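Side-chain contacts in negative regulator of ofd1 (Schizosaccharomyces pombe, PDB 3QTM), which is required for correct translation termination and, in hypoxic gene control, directly inhibits ofd1, probably thereby stabilising the N-terminal transcription factor domain of sre1: residues M28-L33 and V80-E85; S43-T48 and S74-A79; A103-A108 and A126-E131. One frame throughout, in Å; residues are numbered along the deposited sequence.

Interaction 1: residues M28-L33 and V80-E85; sequences MSREKL and VSELFE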
HETATM    1  N   MSE A  28     -10.508 -16.616   3.105  1.00 24.00           N
HETATM    2  CA  MSE A  28     -11.474 -16.554   4.184  1.00 29.93           C
HETATM    3  C   MSE A  28     -10.909 -15.867   5.419  1.00 25.88           C
HETATM    4  O   MSE A  28     -11.614 -15.118   6.092  1.00 26.62           O
HETATM    5  CB  MSE A  28     -11.907 -17.963   4.562  1.00 24.97           C
HETATM    6  CG  MSE A  28     -13.162 -18.420   3.893  1.00 41.94           C
HETATM    7 SE   MSE A  28     -13.883 -19.935   4.900  1.00 75.90          SE
HETATM    8  CE  MSE A  28     -12.880 -21.331   3.988  1.00 24.18           C
ATOM      9  N   SER A  29      -9.649 -16.148   5.742  1.00 26.22           N
ATOM     10  CA  SER A  29      -9.018 -15.481   6.883  1.00 25.75           C
ATOM     11  C   SER A  29      -9.032 -13.963   6.671  1.00 22.66           C
ATOM     12  O   SER A  29      -9.198 -13.205   7.617  1.00 22.03           O
ATOM     13  CB  SER A  29      -7.596 -15.994   7.123  1.00 21.43           C
ATOM     14  OG  SER A  29      -6.663 -15.279   6.335  1.00 22.03           O
ATOM     15  N   ARG A  30      -8.885 -13.523   5.423  1.00 23.88           N
ATOM     16  CA  ARG A  30      -8.900 -12.091   5.132  1.00 24.93           C
ATOM     17  C   ARG A  30     -10.315 -11.497   5.227  1.00 29.52           C
ATOM     18  O   ARG A  30     -10.474 -10.344   5.618  1.00 26.18           O
ATOM     19  CB  ARG A  30      -8.263 -11.777   3.764  1.00 24.96           C
ATOM     20  CG  ARG A  30      -6.858 -12.377   3.552  1.00 24.63           C
ATOM     21  CD  ARG A  30      -5.917 -12.081   4.725  1.00 23.65           C
ATOM     22  NE  ARG A  30      -5.451 -10.690   4.726  1.00 26.23           N
ATOM     23  CZ  ARG A  30      -4.651 -10.170   5.658  1.00 29.35           C
ATOM     24  NH1 ARG A  30      -4.223 -10.921   6.683  1.00 20.55           N
ATOM     25  NH2 ARG A  30      -4.272  -8.900   5.567  1.00 26.08           N
ATOM     26  N   GLU A  31     -11.337 -12.280   4.868  1.00 27.77           N
ATOM     27  CA  GLU A  31     -12.730 -11.844   5.029  1.00 27.76           C
ATOM     28  C   GLU A  31     -13.082 -11.688   6.506  1.00 28.38           C
ATOM     29  O   GLU A  31     -13.753 -10.730   6.898  1.00 29.36           O
ATOM     30  CB  GLU A  31     -13.694 -12.851   4.382  1.00 30.08           C
ATOM     31  CG  GLU A  31     -13.545 -12.974   2.874  1.00 32.55           C
ATOM     32  CD  GLU A  31     -14.244 -14.208   2.309  1.00 39.91           C
ATOM     33  OE1 GLU A  31     -14.976 -14.894   3.069  1.00 39.25           O
ATOM     34  OE2 GLU A  31     -14.051 -14.494   1.104  1.00 39.48           O
ATOM     35  N   LYS A  32     -12.640 -12.645   7.315  1.00 24.70           N
ATOM     36  CA  LYS A  32     -12.827 -12.574   8.761  1.00 29.79           C
ATOM     37  C   LYS A  32     -12.124 -11.356   9.364  1.00 32.44           C
ATOM     38  O   LYS A  32     -12.678 -10.667  10.230  1.00 29.06           O
ATOM     39  CB  LYS A  32     -12.319 -13.847   9.434  1.00 26.61           C
ATOM     40  CG  LYS A  32     -13.187 -15.074   9.166  1.00 33.43           C
ATOM     41  CD  LYS A  32     -14.570 -14.904   9.769  1.00 34.17           C
ATOM     42  CE  LYS A  32     -15.530 -15.949   9.229  1.00 39.19           C
ATOM     43  NZ  LYS A  32     -16.833 -15.910   9.934  1.00 40.88           N
ATOM     44  N   LEU A  33     -10.904 -11.096   8.908  1.00 26.29           N
ATOM     45  CA  LEU A  33     -10.167  -9.942   9.385  1.00 26.04           C
ATOM     46  C   LEU A  33     -10.981  -8.676   9.103  1.00 32.11           C
ATOM     47  O   LEU A  33     -11.160  -7.826   9.982  1.00 35.67           O
ATOM     48  CB  LEU A  33      -8.799  -9.864   8.713  1.00 24.35           C
ATOM     49  CG  LEU A  33      -7.917  -8.701   9.175  1.00 26.57           C
ATOM     50  CD1 LEU A  33      -7.781  -8.734  10.686  1.00 26.75           C
ATOM     51  CD2 LEU A  33      -6.543  -8.757   8.506  1.00 24.70           C
ATOM     52  N   VAL A  80       0.364 -14.329  10.241  1.00 20.10           N
ATOM     53  CA  VAL A  80       0.594 -14.647  11.647  1.00 19.38           C
ATOM     54  C   VAL A  80       1.341 -13.468  12.254  1.00 25.22           C
ATOM     55  O   VAL A  80       1.002 -13.015  13.349  1.00 19.69           O
ATOM     56  CB  VAL A  80       1.394 -15.962  11.855  1.00 21.36           C
ATOM     57  CG1 VAL A  80       1.809 -16.130  13.332  1.00 21.03           C
ATOM     58  CG2 VAL A  80       0.574 -17.166  11.398  1.00 19.39           C
ATOM     59  N   SER A  81       2.325 -12.944  11.517  1.00 19.40           N
ATOM     60  CA  SER A  81       3.054 -11.766  11.980  1.00 22.35           C
ATOM     61  C   SER A  81       2.136 -10.546  12.136  1.00 20.91           C
ATOM     62  O   SER A  81       2.251  -9.817  13.102  1.00 24.88           O
ATOM     63  CB  SER A  81       4.266 -11.443  11.082  1.00 22.01           C
ATOM     64  OG  SER A  81       3.879 -10.889   9.834  1.00 19.98           O
ATOM     65  N   GLU A  82       1.218 -10.343  11.196  1.00 22.24           N
ATOM     66  CA  GLU A  82       0.310  -9.196  11.246  1.00 23.12           C
ATOM     67  C   GLU A  82      -0.605  -9.265  12.472  1.00 25.25           C
ATOM     68  O   GLU A  82      -0.927  -8.259  13.086  1.00 23.56           O
ATOM     69  CB  GLU A  82      -0.549  -9.151   9.985  1.00 21.64           C
ATOM     70  CG  GLU A  82      -1.581  -8.016   9.970  1.00 26.17           C
ATOM     71  CD  GLU A  82      -2.440  -8.020   8.708  1.00 27.98           C
ATOM     72  OE1 GLU A  82      -2.332  -8.982   7.921  1.00 28.89           O
ATOM     73  OE2 GLU A  82      -3.223  -7.073   8.495  1.00 29.05           O
ATOM     74  N   LEU A  83      -1.016 -10.473  12.823  1.00 21.57           N
ATOM     75  CA  LEU A  83      -1.973 -10.668  13.887  1.00 22.83           C
ATOM     76  C   LEU A  83      -1.295 -11.266  15.095  1.00 23.57           C
ATOM     77  O   LEU A  83      -1.948 -11.912  15.925  1.00 27.46           O
ATOM     78  CB  LEU A  83      -3.056 -11.619  13.388  1.00 21.19           C
ATOM     79  CG  LEU A  83      -3.688 -11.151  12.080  1.00 22.18           C
ATOM     80  CD1 LEU A  83      -4.718 -12.146  11.544  1.00 20.12           C
ATOM     81  CD2 LEU A  83      -4.307  -9.774  12.291  1.00 22.71           C
ATOM     82  N   PHE A  84       0.019 -11.074  15.183  1.00 23.25           N
ATOM     83  CA  PHE A  84       0.832 -11.758  16.191  1.00 26.25           C
ATOM     84  C   PHE A  84       0.390 -11.519  17.638  1.00 26.60           C
ATOM     85  O   PHE A  84       0.585 -12.368  18.505  1.00 26.23           O
ATOM     86  CB  PHE A  84       2.311 -11.390  16.044  1.00 22.70           C
ATOM     87  CG  PHE A  84       3.229 -12.310  16.799  1.00 26.09           C
ATOM     88  CD1 PHE A  84       3.420 -13.622  16.377  1.00 23.68           C
ATOM     89  CD2 PHE A  84       3.877 -11.881  17.943  1.00 25.94           C
ATOM     90  CE1 PHE A  84       4.257 -14.474  17.068  1.00 22.20           C
ATOM     91  CE2 PHE A  84       4.717 -12.740  18.646  1.00 26.80           C
ATOM     92  CZ  PHE A  84       4.907 -14.036  18.207  1.00 24.76           C
ATOM     93  N   GLU A  85      -0.198 -10.360  17.889  1.00 25.69           N
ATOM     94  CA  GLU A  85      -0.589  -9.990  19.237  1.00 34.60           C
ATOM     95  C   GLU A  85      -1.604 -10.992  19.794  1.00 33.42           C
ATOM     96  O   GLU A  85      -1.574 -11.326  20.974  1.00 38.61           O
ATOM     97  CB  GLU A  85      -1.160  -8.575  19.240  1.00 35.86           C
ATOM     98  CG  GLU A  85      -1.771  -8.152  20.565  1.00 49.08           C
ATOM     99  CD  GLU A  85      -2.568  -6.853  20.449  1.00 63.59           C
ATOM    100  OE1 GLU A  85      -3.445  -6.760  19.552  1.00 60.93           O
ATOM    101  OE2 GLU A  85      -2.318  -5.930  21.261  1.00 73.53           O
TER
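Arg30 and Glu82 reach for each other from opposite directions and meet end-on, a worked example of a salt bridge in which two donors share one acceptor. Arg30 NH1 lies 3.0 Å from Glu82 OE1 and Arg30 NH2 3.1 Å from the same Glu82 OE1. That oxygen sits almost in the guanidinium plane, yet the carboxylate itself is turned 45° against it. OE1 offers its syn lone pair to NH2, whereas NH1 meets the syn side from 35° out of the carboxylate plane. The two chains differ in shape: Arg30 bends at chi2 and chi3, while Glu82 is stretched out, its CG anti to the backbone N (chi1 177°). Leu33 packs against the bridge, its CD2 lying over one face of the guanidinium, offset toward the rim, and 3.7 Å from Glu82 OE2. Its other methyl, CD1, meets Leu83 CD2 at 4.0 Å, where the helix 67-82 ends. The charges continue beyond the pair, since Glu82 OE2 is bridged to Arg186 and Arg30 NH2 to Asp183. In this alternating network the acidic groups probably offset the closeness of the two arginines, and a partly exposed contact joins helices 15-34 and 67-82 to the later Asp183-Arg186 region.

Interaction 2: residues S43-T48 and S74-A79; sequences SLVFGT and SSALLA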
ATOM      1  N   SER A  43      -7.389 -18.517  13.475  1.00 23.63           N
ATOM      2  CA  SER A  43      -7.684 -19.942  13.253  1.00 26.30           C
ATOM      3  C   SER A  43      -7.502 -20.333  11.794  1.00 20.61           C
ATOM      4  O   SER A  43      -6.877 -21.347  11.482  1.00 22.42           O
ATOM      5  CB  SER A  43      -9.118 -20.277  13.679  1.00 24.99           C
ATOM      6  OG  SER A  43      -9.299 -20.071  15.069  1.00 24.79           O
ATOM      7  N   LEU A  44      -8.051 -19.530  10.890  1.00 21.73           N
ATOM      8  CA  LEU A  44      -7.936 -19.841   9.463  1.00 20.90           C
ATOM      9  C   LEU A  44      -6.492 -19.788   8.951  1.00 23.91           C
ATOM     10  O   LEU A  44      -6.104 -20.579   8.089  1.00 24.43           O
ATOM     11  CB  LEU A  44      -8.836 -18.922   8.635  1.00 21.00           C
ATOM     12  CG  LEU A  44     -10.333 -19.153   8.908  1.00 26.57           C
ATOM     13  CD1 LEU A  44     -11.229 -18.048   8.344  1.00 24.14           C
ATOM     14  CD2 LEU A  44     -10.752 -20.504   8.360  1.00 28.98           C
ATOM     15  N   VAL A  45      -5.704 -18.850   9.476  1.00 22.56           N
ATOM     16  CA  VAL A  45      -4.317 -18.694   9.065  1.00 20.67           C
ATOM     17  C   VAL A  45      -3.481 -19.890   9.504  1.00 18.36           C
ATOM     18  O   VAL A  45      -2.752 -20.471   8.706  1.00 19.53           O
ATOM     19  CB  VAL A  45      -3.718 -17.377   9.636  1.00 22.43           C
ATOM     20  CG1 VAL A  45      -2.214 -17.429   9.636  1.00 18.56           C
ATOM     21  CG2 VAL A  45      -4.226 -16.199   8.836  1.00 22.25           C
ATOM     22  N   PHE A  46      -3.592 -20.265  10.774  1.00 18.78           N
ATOM     23  CA  PHE A  46      -2.897 -21.444  11.268  1.00 19.61           C
ATOM     24  C   PHE A  46      -3.373 -22.711  10.534  1.00 21.95           C
ATOM     25  O   PHE A  46      -2.594 -23.634  10.318  1.00 19.42           O
ATOM     26  CB  PHE A  46      -3.113 -21.598  12.776  1.00 24.94           C
ATOM     27  CG  PHE A  46      -2.158 -20.789  13.620  1.00 25.12           C
ATOM     28  CD1 PHE A  46      -0.798 -20.816  13.364  1.00 23.77           C
ATOM     29  CD2 PHE A  46      -2.621 -20.036  14.688  1.00 28.52           C
ATOM     30  CE1 PHE A  46       0.096 -20.084  14.144  1.00 28.15           C
ATOM     31  CE2 PHE A  46      -1.741 -19.301  15.486  1.00 26.04           C
ATOM     32  CZ  PHE A  46      -0.381 -19.320  15.212  1.00 28.28           C
ATOM     33  N   GLY A  47      -4.658 -22.756  10.180  1.00 19.87           N
ATOM     34  CA  GLY A  47      -5.218 -23.878   9.444  1.00 22.69           C
ATOM     35  C   GLY A  47      -4.567 -23.956   8.072  1.00 23.66           C
ATOM     36  O   GLY A  47      -4.210 -25.040   7.610  1.00 21.43           O
ATOM     37  N   THR A  48      -4.386 -22.798   7.438  1.00 18.56           N
ATOM     38  CA  THR A  48      -3.688 -22.723   6.153  1.00 19.94           C
ATOM     39  C   THR A  48      -2.298 -23.316   6.240  1.00 21.29           C
ATOM     40  O   THR A  48      -1.872 -24.104   5.384  1.00 21.55           O
ATOM     41  CB  THR A  48      -3.566 -21.267   5.687  1.00 21.15           C
ATOM     42  OG1 THR A  48      -4.858 -20.662   5.722  1.00 19.69           O
ATOM     43  CG2 THR A  48      -2.990 -21.185   4.254  1.00 17.15           C
ATOM     44  N   SER A  74       3.504 -18.647   2.197  1.00 14.09           N
ATOM     45  CA  SER A  74       4.178 -17.425   2.622  1.00 17.74           C
ATOM     46  C   SER A  74       3.175 -16.413   3.167  1.00 19.04           C
ATOM     47  O   SER A  74       3.420 -15.808   4.198  1.00 15.41           O
ATOM     48  CB  SER A  74       4.948 -16.803   1.461  1.00 15.47           C
ATOM     49  OG  SER A  74       5.505 -15.564   1.845  1.00 17.44           O
ATOM     50  N   SER A  75       2.044 -16.247   2.477  1.00 17.55           N
ATOM     51  CA  SER A  75       1.007 -15.305   2.912  1.00 19.43           C
ATOM     52  C   SER A  75       0.422 -15.640   4.279  1.00 20.12           C
ATOM     53  O   SER A  75       0.147 -14.746   5.074  1.00 20.11           O
ATOM     54  CB  SER A  75      -0.127 -15.224   1.893  1.00 19.37           C
ATOM     55  OG  SER A  75       0.340 -14.630   0.699  1.00 21.04           O
ATOM     56  N   ALA A  76       0.217 -16.926   4.546  1.00 17.61           N
ATOM     57  CA  ALA A  76      -0.279 -17.338   5.850  1.00 20.15           C
ATOM     58  C   ALA A  76       0.740 -16.985   6.944  1.00 18.44           C
ATOM     59  O   ALA A  76       0.377 -16.449   7.990  1.00 16.71           O
ATOM     60  CB  ALA A  76      -0.597 -18.833   5.856  1.00 18.00           C
ATOM     61  N   LEU A  77       2.013 -17.283   6.696  1.00 16.94           N
ATOM     62  CA  LEU A  77       3.079 -16.934   7.635  1.00 19.34           C
ATOM     63  C   LEU A  77       3.106 -15.425   7.922  1.00 18.44           C
ATOM     64  O   LEU A  77       3.235 -14.992   9.072  1.00 17.23           O
ATOM     65  CB  LEU A  77       4.450 -17.437   7.134  1.00 16.77           C
ATOM     66  CG  LEU A  77       4.615 -18.964   7.120  1.00 17.71           C
ATOM     67  CD1 LEU A  77       5.765 -19.409   6.210  1.00 18.74           C
ATOM     68  CD2 LEU A  77       4.811 -19.523   8.545  1.00 14.49           C
ATOM     69  N   LEU A  78       2.958 -14.623   6.879  1.00 16.68           N
ATOM     70  CA  LEU A  78       3.010 -13.188   7.060  1.00 17.19           C
ATOM     71  C   LEU A  78       1.840 -12.746   7.920  1.00 19.90           C
ATOM     72  O   LEU A  78       1.955 -11.809   8.719  1.00 16.93           O
ATOM     73  CB  LEU A  78       2.953 -12.467   5.711  1.00 17.37           C
ATOM     74  CG  LEU A  78       3.353 -10.989   5.780  1.00 20.57           C
ATOM     75  CD1 LEU A  78       4.725 -10.890   6.419  1.00 17.82           C
ATOM     76  CD2 LEU A  78       3.324 -10.325   4.388  1.00 15.09           C
ATOM     77  N   ALA A  79       0.708 -13.424   7.750  1.00 18.02           N
ATOM     78  CA  ALA A  79      -0.515 -13.011   8.404  1.00 17.86           C
ATOM     79  C   ALA A  79      -0.398 -13.294   9.892  1.00 20.18           C
ATOM     80  O   ALA A  79      -0.983 -12.579  10.706  1.00 19.80           O
ATOM     81  CB  ALA A  79      -1.743 -13.720   7.798  1.00 19.76           C
TER
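Val45 fits its two methyls against Ala76 and Ala79, an illustration of how small residues let helices come close: the axes of 43-48 and 74-79 approach to 8.8 Å, broadly antiparallel, their directions 141° apart. The tightest point is on the backbone, where Val45 CG1 stands 3.2 Å from Ala76 O. CG2 of the same valine meets Ala79 CB at 3.7 Å; with CG1 anti to the backbone N (chi1 160°), CG1 lies mainly on Ala76 and CG2 on Ala79. One turn on, Thr48 CG2 touches Ala76 CB at 3.7 Å, while its hydroxyl turns back to Leu44 O, with OG1 2.7 Å from that oxygen, a bond that helps hold the methyl toward Ala76. Thr48 OG1 and Thr48 N reach Leu44 O from opposite faces of its plane. A serine here would keep a hydroxyl but would probably leave a gap over Ala76 CB where the methyl now packs. Away from this buried seam the contact loosens quickly: Ser43, on the exposed flank of its helix, touches nothing of 74-79, and Phe46 passes that segment by to pack on Val80. Around the seam, helix 15-34 packs on Val45 and Thr48, while helices 97-110 and 119-142 also pack on helix 67-82.

Interaction 3: residues A103-A108 and A126-E131; sequences AAIERA and ARAYLE
Ile105 packs against both Ala128 and Tyr129, and the contact it anchors between 103-108 and 126-131 exemplifies a helix pair joined by apolar packing, with no hydrogen bond from one segment to the other. The aliphatic contacts centre on Ala128. Its CB is approached from two consecutive residues of the opposing helix, with Ile105 CG1 at 3.6 Å from Ala128 CB and Ala104 CB at 4.0 Å from the same methyl. Because alanine is short, the backbones come close here, Ile105 CA lying 5.7 Å from Ala128 CA.

The aromatic contact belongs to Tyr129, whose side chain crosses that of Ile105 at about a right angle. Ile105 places CG1 anti to its carbonyl carbon (chi1 -68°), and this lets both branches reach Tyr129: Ile105 CG2 touches Tyr129 CE1 at 3.7 Å, while CG1, lying on Ala128 CB, carries CD1 on to 4.0 Å from Tyr129 CD1 and near Ala128 O. Two neighbouring ring carbons are thus met by two methyls of one residue.

Polar interactions run to residues outside the two segments. The Tyr129 hydroxyl is hydrogen-bonded to Gln109, on the same helix as Ile105, which helps hold the ring beside the isoleucine. Helix 151-170 also packs on Tyr129, through Tyr158 and Lys161.

The axes of segments 103-108 and 126-131 pass 8.8 Å apart and are roughly antiparallel, at 149°, and their helices follow each other in the chain. Such close antiparallel pairing of successive helices is the building principle of tetratricopeptide-like helical repeats, the class to which this family belongs.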
ATOM      1  N   ALA A 103      10.158 -16.097   8.130  1.00 18.38           N
ATOM      2  CA  ALA A 103       9.654 -17.350   7.556  1.00 20.31           C
ATOM      3  C   ALA A 103       8.859 -17.100   6.268  1.00 18.88           C
ATOM      4  O   ALA A 103       9.034 -17.813   5.279  1.00 19.04           O
ATOM      5  CB  ALA A 103       8.822 -18.107   8.570  1.00 19.54           C
ATOM      6  N   ALA A 104       8.006 -16.074   6.276  1.00 15.80           N
ATOM      7  CA  ALA A 104       7.255 -15.686   5.077  1.00 16.66           C
ATOM      8  C   ALA A 104       8.183 -15.421   3.892  1.00 19.82           C
ATOM      9  O   ALA A 104       7.900 -15.846   2.763  1.00 17.09           O
ATOM     10  CB  ALA A 104       6.392 -14.448   5.351  1.00 13.59           C
ATOM     11  N   ILE A 105       9.264 -14.681   4.153  1.00 17.14           N
ATOM     12  CA  ILE A 105      10.294 -14.415   3.155  1.00 19.53           C
ATOM     13  C   ILE A 105      10.951 -15.711   2.659  1.00 18.35           C
ATOM     14  O   ILE A 105      11.050 -15.949   1.465  1.00 21.14           O
ATOM     15  CB  ILE A 105      11.409 -13.485   3.727  1.00 20.44           C
ATOM     16  CG1 ILE A 105      10.859 -12.068   3.984  1.00 16.50           C
ATOM     17  CG2 ILE A 105      12.636 -13.495   2.794  1.00 18.19           C
ATOM     18  CD1 ILE A 105      11.855 -11.104   4.678  1.00 18.41           C
ATOM     19  N   GLU A 106      11.416 -16.542   3.582  1.00 19.20           N
ATOM     20  CA  GLU A 106      12.117 -17.763   3.193  1.00 21.53           C
ATOM     21  C   GLU A 106      11.188 -18.724   2.429  1.00 22.13           C
ATOM     22  O   GLU A 106      11.587 -19.327   1.412  1.00 19.97           O
ATOM     23  CB  GLU A 106      12.698 -18.455   4.422  1.00 22.56           C
ATOM     24  CG  GLU A 106      13.655 -17.591   5.231  1.00 26.81           C
ATOM     25  CD  GLU A 106      15.051 -17.574   4.637  1.00 28.70           C
ATOM     26  OE1 GLU A 106      15.320 -18.388   3.730  1.00 29.25           O
ATOM     27  OE2 GLU A 106      15.874 -16.745   5.067  1.00 32.69           O
ATOM     28  N   ARG A 107       9.951 -18.851   2.911  1.00 16.91           N
ATOM     29  CA  ARG A 107       8.963 -19.704   2.245  1.00 18.04           C
ATOM     30  C   ARG A 107       8.729 -19.221   0.814  1.00 18.86           C
ATOM     31  O   ARG A 107       8.707 -20.010  -0.118  1.00 21.26           O
ATOM     32  CB  ARG A 107       7.649 -19.743   3.027  1.00 14.00           C
ATOM     33  CG  ARG A 107       6.480 -20.415   2.279  1.00 17.75           C
ATOM     34  CD  ARG A 107       6.871 -21.745   1.632  1.00 16.63           C
ATOM     35  NE  ARG A 107       7.420 -22.684   2.607  1.00 14.07           N
ATOM     36  CZ  ARG A 107       7.890 -23.897   2.317  1.00 20.21           C
ATOM     37  NH1 ARG A 107       7.865 -24.358   1.074  1.00 18.54           N
ATOM     38  NH2 ARG A 107       8.372 -24.661   3.281  1.00 21.88           N
ATOM     39  N   ALA A 108       8.567 -17.915   0.646  1.00 18.93           N
ATOM     40  CA  ALA A 108       8.329 -17.360  -0.677  1.00 18.79           C
ATOM     41  C   ALA A 108       9.570 -17.509  -1.582  1.00 20.83           C
ATOM     42  O   ALA A 108       9.447 -17.799  -2.774  1.00 18.56           O
ATOM     43  CB  ALA A 108       7.869 -15.893  -0.579  1.00 15.79           C
ATOM     44  N   ALA A 126       7.067  -9.304  -2.169  1.00 16.72           N
ATOM     45  CA  ALA A 126       7.070  -7.865  -1.930  1.00 19.97           C
ATOM     46  C   ALA A 126       6.469  -7.521  -0.565  1.00 20.90           C
ATOM     47  O   ALA A 126       7.056  -6.738   0.198  1.00 16.72           O
ATOM     48  CB  ALA A 126       6.328  -7.147  -3.031  1.00 20.31           C
ATOM     49  N   ARG A 127       5.307  -8.111  -0.267  1.00 16.69           N
ATOM     50  CA  ARG A 127       4.629  -7.887   1.013  1.00 21.04           C
ATOM     51  C   ARG A 127       5.530  -8.222   2.202  1.00 16.20           C
ATOM     52  O   ARG A 127       5.618  -7.458   3.156  1.00 19.94           O
ATOM     53  CB  ARG A 127       3.318  -8.679   1.072  1.00 19.40           C
ATOM     54  CG  ARG A 127       2.266  -8.136   0.103  1.00 19.72           C
ATOM     55  CD  ARG A 127       1.029  -9.033  -0.019  1.00 22.71           C
ATOM     56  NE  ARG A 127       0.623  -9.631   1.258  1.00 24.71           N
ATOM     57  CZ  ARG A 127      -0.010  -8.968   2.216  1.00 24.97           C
ATOM     58  NH1 ARG A 127      -0.292  -7.692   2.038  1.00 27.15           N
ATOM     59  NH2 ARG A 127      -0.363  -9.573   3.339  1.00 22.56           N
ATOM     60  N   ALA A 128       6.226  -9.352   2.133  1.00 18.76           N
ATOM     61  CA  ALA A 128       7.067  -9.771   3.247  1.00 17.22           C
ATOM     62  C   ALA A 128       8.323  -8.916   3.387  1.00 17.27           C
ATOM     63  O   ALA A 128       8.729  -8.612   4.503  1.00 14.54           O
ATOM     64  CB  ALA A 128       7.424 -11.250   3.142  1.00 14.36           C
ATOM     65  N   TYR A 129       8.938  -8.533   2.262  1.00 16.79           N
ATOM     66  CA  TYR A 129      10.125  -7.680   2.310  1.00 18.25           C
ATOM     67  C   TYR A 129       9.765  -6.317   2.905  1.00 17.65           C
ATOM     68  O   TYR A 129      10.541  -5.735   3.662  1.00 19.56           O
ATOM     69  CB  TYR A 129      10.759  -7.477   0.921  1.00 17.91           C
ATOM     70  CG  TYR A 129      11.476  -8.684   0.351  1.00 19.44           C
ATOM     71  CD1 TYR A 129      12.391  -9.409   1.111  1.00 21.50           C
ATOM     72  CD2 TYR A 129      11.263  -9.077  -0.964  1.00 22.23           C
ATOM     73  CE1 TYR A 129      13.051 -10.514   0.586  1.00 22.36           C
ATOM     74  CE2 TYR A 129      11.915 -10.178  -1.501  1.00 22.52           C
ATOM     75  CZ  TYR A 129      12.800 -10.892  -0.725  1.00 22.28           C
ATOM     76  OH  TYR A 129      13.440 -11.974  -1.275  1.00 22.78           O
ATOM     77  N   LEU A 130       8.595  -5.801   2.551  1.00 14.99           N
ATOM     78  CA  LEU A 130       8.173  -4.505   3.090  1.00 19.26           C
ATOM     79  C   LEU A 130       7.849  -4.598   4.580  1.00 20.87           C
ATOM     80  O   LEU A 130       8.153  -3.666   5.333  1.00 20.25           O
ATOM     81  CB  LEU A 130       6.999  -3.895   2.314  1.00 16.69           C
ATOM     82  CG  LEU A 130       7.319  -3.379   0.905  1.00 21.56           C
ATOM     83  CD1 LEU A 130       6.051  -2.892   0.208  1.00 19.39           C
ATOM     84  CD2 LEU A 130       8.381  -2.275   0.937  1.00 20.45           C
ATOM     85  N   GLU A 131       7.259  -5.711   5.020  1.00 17.78           N
ATOM     86  CA  GLU A 131       6.982  -5.845   6.463  1.00 20.21           C
ATOM     87  C   GLU A 131       8.292  -5.953   7.226  1.00 21.14           C
ATOM     88  O   GLU A 131       8.400  -5.472   8.350  1.00 20.39           O
ATOM     89  CB  GLU A 131       6.076  -7.033   6.796  1.00 18.05           C
ATOM     90  CG  GLU A 131       4.661  -6.872   6.289  1.00 22.63           C
ATOM     91  CD  GLU A 131       3.943  -5.670   6.901  1.00 28.88           C
ATOM     92  OE1 GLU A 131       4.366  -5.186   7.977  1.00 29.90           O
ATOM     93  OE2 GLU A 131       2.944  -5.210   6.306  1.00 34.88           O
TER

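From the N terminus, helix 15-34 supplies the first half of interaction 1, and the chain must pass through helix 38-58 and most of helix 67-82 before 80-85 closes that loop. Interaction 2 opens and closes inside it, joining 43-48 to 74-79, so the two are nested and share helix 67-82. They also touch: Val80 CG2 lies 3.3 Å from Val45 CG1. Interaction 3 follows in series, closing a shorter loop between helices 97-110 and 119-142. Its connection to interaction 2 is direct, through a probable hydrogen bond between Ser74 OG and Ala104 O, whereas interactions 1 and 3 do not touch. Together they tie helices 15-34, 38-58, 67-82, 97-110 and 119-142 into one packed helical assembly.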